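Protein SOSEKI 4 (PDB 6RSN) polymerises through its DIX-like domain, locally interprets polarity cues in plant cells and can influence the orientation of cell division. Local coordinates at residues L54-K60 and V87-I93. The protein carries 1 engineered substitution. Where two conformers were deposited one is given. Numbering follows the deposited sequence.
Sequences LYSWSSK and VLKGSQI
How an antiparallel pair sorts its side chains is well illustrated by strands 55-60 and 87-92, neighbours inside the mixed sheet of the ubiquitin-like DIX-like domain, whose axes run at 153°. Hydrogen-bonded pairs Ser56-Ser91 (Ser56 N to Ser91 O 2.9 Å, Ser91 N to Ser56 O 2.8 Å) and Ser58-Lys89 (Ser58 N to Lys89 O 2.9 Å, Lys89 N to Ser58 O 3.1 Å) alternate with non-hydrogen-bonded Tyr55-Gln92, Trp57-Gly90 and Ser59-Leu88; one hydrogen bond at each end, Ile93 N to Leu54 O and Lys60 N to Val87 O, both 2.9 Å, completes the ladder. On the face of helix 36-47, Tyr55 and Trp57 both have chi1 m, with chi2 at -80° and 89°. Trp57 lays its six-membered ring across Gly90, whose CA sits 3.8 Å from the centroid in a CH-pi contact; a CB there would clash with Trp57 CH2. Leu88 (mt) brings CD2 within 3.6 Å of Ser59 CB. Opposite, Ser58 and Ser91, both m, bring their OG atoms to the same water, 2.8 Å from each, which donates to Ser56 O. Backbone hydrogen bonds fix the register; alternation then separates the aromatic rings and Leu88 from this hydrated face.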
ATOM      1  N   LEU A  54      10.726  -1.224  -6.147  1.00 18.80           N
ATOM      2  CA  LEU A  54      11.865  -1.006  -5.227  1.00 19.47           C
ATOM      3  C   LEU A  54      11.487  -1.320  -3.770  1.00 17.58           C
ATOM      4  O   LEU A  54      12.338  -1.251  -2.881  1.00 18.70           O
ATOM      5  CB  LEU A  54      12.320   0.453  -5.336  1.00 20.43           C
ATOM      6  CG  LEU A  54      12.876   0.894  -6.691  1.00 22.01           C
ATOM      7  CD1 LEU A  54      13.042   2.393  -6.617  1.00 23.22           C
ATOM      8  CD2 LEU A  54      14.232   0.240  -6.915  1.00 23.70           C
ATOM      9  N   TYR A  55      10.212  -1.634  -3.519  1.00 18.03           N
ATOM     10  CA  TYR A  55       9.686  -1.724  -2.166  1.00 18.18           C
ATOM     11  C   TYR A  55       8.950  -3.040  -1.978  1.00 18.43           C
ATOM     12  O   TYR A  55       8.328  -3.578  -2.915  1.00 19.93           O
ATOM     13  CB  TYR A  55       8.671  -0.611  -1.906  1.00 18.28           C
ATOM     14  CG  TYR A  55       9.338   0.725  -1.988  1.00 17.72           C
ATOM     15  CD1 TYR A  55      10.079   1.230  -0.927  1.00 19.86           C
ATOM     16  CD2 TYR A  55       9.268   1.438  -3.174  1.00 19.90           C
ATOM     17  CE1 TYR A  55      10.687   2.465  -1.030  1.00 20.21           C
ATOM     18  CE2 TYR A  55       9.880   2.674  -3.304  1.00 21.96           C
ATOM     19  CZ  TYR A  55      10.621   3.162  -2.240  1.00 22.12           C
ATOM     20  OH  TYR A  55      11.289   4.335  -2.435  1.00 24.59           O
ATOM     21  N   SER A  56       9.026  -3.582  -0.734  1.00 18.99           N
ATOM     22  CA  SER A  56       8.182  -4.681  -0.305  1.00 19.45           C
ATOM     23  C   SER A  56       6.967  -4.087   0.419  1.00 19.04           C
ATOM     24  O   SER A  56       7.139  -3.203   1.259  1.00 19.94           O
ATOM     25  CB  SER A  56       9.031  -5.466   0.746  1.00 22.71           C
ATOM     26  OG  SER A  56       8.196  -6.540   1.138  1.00 28.76           O
ATOM     27  N   TRP A  57       5.743  -4.518   0.030  1.00 18.35           N
ATOM     28  CA  TRP A  57       4.547  -3.784   0.483  1.00 18.99           C
ATOM     29  C   TRP A  57       3.794  -4.520   1.591  1.00 19.81           C
ATOM     30  O   TRP A  57       3.750  -5.747   1.599  1.00 20.39           O
ATOM     31  CB  TRP A  57       3.573  -3.486  -0.699  1.00 19.96           C
ATOM     32  CG  TRP A  57       4.246  -2.571  -1.677  1.00 18.41           C
ATOM     33  CD1 TRP A  57       5.039  -2.891  -2.753  1.00 19.45           C
ATOM     34  CD2 TRP A  57       4.217  -1.131  -1.627  1.00 18.06           C
ATOM     35  NE1 TRP A  57       5.466  -1.735  -3.378  1.00 19.09           N
ATOM     36  CE2 TRP A  57       4.985  -0.650  -2.716  1.00 18.62           C
ATOM     37  CE3 TRP A  57       3.593  -0.210  -0.764  1.00 20.12           C
ATOM     38  CZ2 TRP A  57       5.187   0.718  -2.948  1.00 20.14           C
ATOM     39  CZ3 TRP A  57       3.736   1.135  -1.022  1.00 19.53           C
ATOM     40  CH2 TRP A  57       4.520   1.601  -2.103  1.00 20.33           C
ATOM     41  N   SER A  58       3.268  -3.731   2.526  0.50 18.78           N
ATOM     42  CA  SER A  58       2.521  -4.272   3.656  0.50 18.82           C
ATOM     43  C   SER A  58       1.265  -3.409   3.800  0.50 20.35           C
ATOM     44  O   SER A  58       1.183  -2.289   3.263  0.50 20.22           O
ATOM     45  CB  SER A  58       3.354  -4.237   4.921  0.50 18.29           C
ATOM     46  OG  SER A  58       4.503  -5.116   4.855  0.50 17.49           O
ATOM     47  N   SER A  59       0.254  -3.941   4.492  1.00 20.71           N
ATOM     48  CA  SER A  59      -0.878  -3.098   4.839  1.00 22.64           C
ATOM     49  C   SER A  59      -1.048  -3.124   6.352  1.00 25.88           C
ATOM     50  O   SER A  59      -0.752  -4.112   7.029  1.00 23.50           O
ATOM     51  CB  SER A  59      -2.151  -3.530   4.116  1.00 25.72           C
ATOM     52  OG  SER A  59      -2.522  -4.836   4.567  1.00 28.51           O
ATOM     53  N   LYS A  60      -1.476  -1.982   6.884  1.00 24.63           N
ATOM     54  CA  LYS A  60      -1.700  -1.910   8.326  1.00 27.70           C
ATOM     55  C   LYS A  60      -2.953  -2.714   8.696  1.00 27.59           C
ATOM     56  O   LYS A  60      -4.039  -2.622   8.104  1.00 30.29           O
ATOM     57  CB  LYS A  60      -1.864  -0.425   8.659  1.00 27.91           C
ATOM     58  CG  LYS A  60      -1.807  -0.079  10.139  1.00 32.08           C
ATOM     59  CD  LYS A  60      -2.150   1.403  10.292  1.00 32.69           C
ATOM     60  CE  LYS A  60      -1.906   1.869  11.701  1.00 35.26           C
ATOM     61  NZ  LYS A  60      -2.512   3.202  11.964  1.00 39.00           N
ATOM     62  N   VAL A  87      -4.056   1.886   4.497  1.00 27.00           N
ATOM     63  CA  VAL A  87      -2.756   2.450   4.865  1.00 25.93           C
ATOM     64  C   VAL A  87      -1.733   1.369   4.586  1.00 25.45           C
ATOM     65  O   VAL A  87      -1.837   0.277   5.155  1.00 26.10           O
ATOM     66  CB  VAL A  87      -2.647   2.879   6.354  1.00 27.60           C
ATOM     67  CG1 VAL A  87      -1.248   3.361   6.672  1.00 29.18           C
ATOM     68  CG2 VAL A  87      -3.669   3.942   6.772  1.00 29.41           C
ATOM     69  N   LEU A  88      -0.753   1.717   3.745  1.00 23.08           N
ATOM     70  CA  LEU A  88       0.262   0.749   3.370  1.00 22.82           C
ATOM     71  C   LEU A  88       1.613   1.302   3.796  1.00 20.57           C
ATOM     72  O   LEU A  88       1.799   2.508   3.978  1.00 21.22           O
ATOM     73  CB  LEU A  88       0.295   0.631   1.841  1.00 23.83           C
ATOM     74  CG  LEU A  88      -1.016   0.277   1.121  1.00 29.81           C
ATOM     75  CD1 LEU A  88      -0.787   0.099  -0.360  1.00 28.54           C
ATOM     76  CD2 LEU A  88      -1.738  -0.933   1.682  1.00 30.07           C
ATOM     77  N   LYS A  89       2.607   0.396   3.770  1.00 20.27           N
ATOM     78  CA  LYS A  89       3.999   0.766   3.961  1.00 20.73           C
ATOM     79  C   LYS A  89       4.774   0.041   2.871  1.00 20.71           C
ATOM     80  O   LYS A  89       4.584  -1.125   2.612  1.00 20.15           O
ATOM     81  CB  LYS A  89       4.509   0.385   5.340  1.00 22.92           C
ATOM     82  CG  LYS A  89       5.971   0.729   5.638  1.00 28.25           C
ATOM     83  CD  LYS A  89       6.285   0.052   6.961  1.00 35.38           C
ATOM     84  CE  LYS A  89       7.440   0.595   7.736  1.00 43.17           C
ATOM     85  NZ  LYS A  89       7.937  -0.497   8.625  1.00 44.07           N
ATOM     86  N   GLY A  90       5.564   0.813   2.101  1.00 18.93           N
ATOM     87  CA  GLY A  90       6.575   0.190   1.239  1.00 17.50           C
ATOM     88  C   GLY A  90       7.925   0.279   1.907  1.00 19.21           C
ATOM     89  O   GLY A  90       8.409   1.379   2.177  1.00 19.89           O
ATOM     90  N   SER A  91       8.547  -0.896   2.077  1.00 18.40           N
ATOM     91  CA  SER A  91       9.818  -0.962   2.798  1.00 20.19           C
ATOM     92  C   SER A  91      10.887  -1.133   1.731  1.00 18.32           C
ATOM     93  O   SER A  91      10.790  -2.061   0.931  1.00 18.35           O
ATOM     94  CB  SER A  91       9.783  -2.162   3.717  1.00 24.28           C
ATOM     95  OG  SER A  91       8.879  -1.910   4.791  1.00 25.00           O
ATOM     96  N   GLN A  92      11.901  -0.262   1.716  1.00 19.18           N
ATOM     97  CA  GLN A  92      12.884  -0.351   0.623  1.00 20.07           C
ATOM     98  C   GLN A  92      13.588  -1.702   0.626  1.00 22.28           C
ATOM     99  O   GLN A  92      14.128  -2.106   1.670  1.00 22.78           O
ATOM    100  CB  GLN A  92      13.965   0.736   0.830  1.00 23.49           C
ATOM    101  CG  GLN A  92      15.029   0.760  -0.247  1.00 24.32           C
ATOM    102  CD  GLN A  92      16.081   1.803   0.122  1.00 28.18           C
ATOM    103  OE1 GLN A  92      16.233   2.199   1.276  1.00 30.30           O
ATOM    104  NE2 GLN A  92      16.937   2.125  -0.805  1.00 32.51           N
ATOM    105  N   ILE A  93      13.623  -2.358  -0.562  1.00 19.64           N
ATOM    106  CA  ILE A  93      14.357  -3.621  -0.692  1.00 18.99           C
ATOM    107  C   ILE A  93      15.853  -3.348  -0.760  1.00 19.17           C
ATOM    108  O   ILE A  93      16.276  -2.398  -1.454  1.00 20.52           O
ATOM    109  CB  ILE A  93      13.854  -4.341  -1.944  1.00 21.03           C
ATOM    110  CG1 ILE A  93      12.401  -4.802  -1.694  1.00 20.90           C
ATOM    111  CG2 ILE A  93      14.753  -5.525  -2.220  1.00 21.78           C
ATOM    112  CD1 ILE A  93      11.807  -5.341  -2.989  1.00 24.32           C
TER
HETATM  113  O   HOH W   1      15.055  -1.055  -3.384  1.00 21.30           O
HETATM  114  O   HOH W   2       6.461  -3.249   4.126  1.00 27.03           O
HETATM  115  O   HOH W   3      -4.858  -0.931   5.559  1.00 35.29           O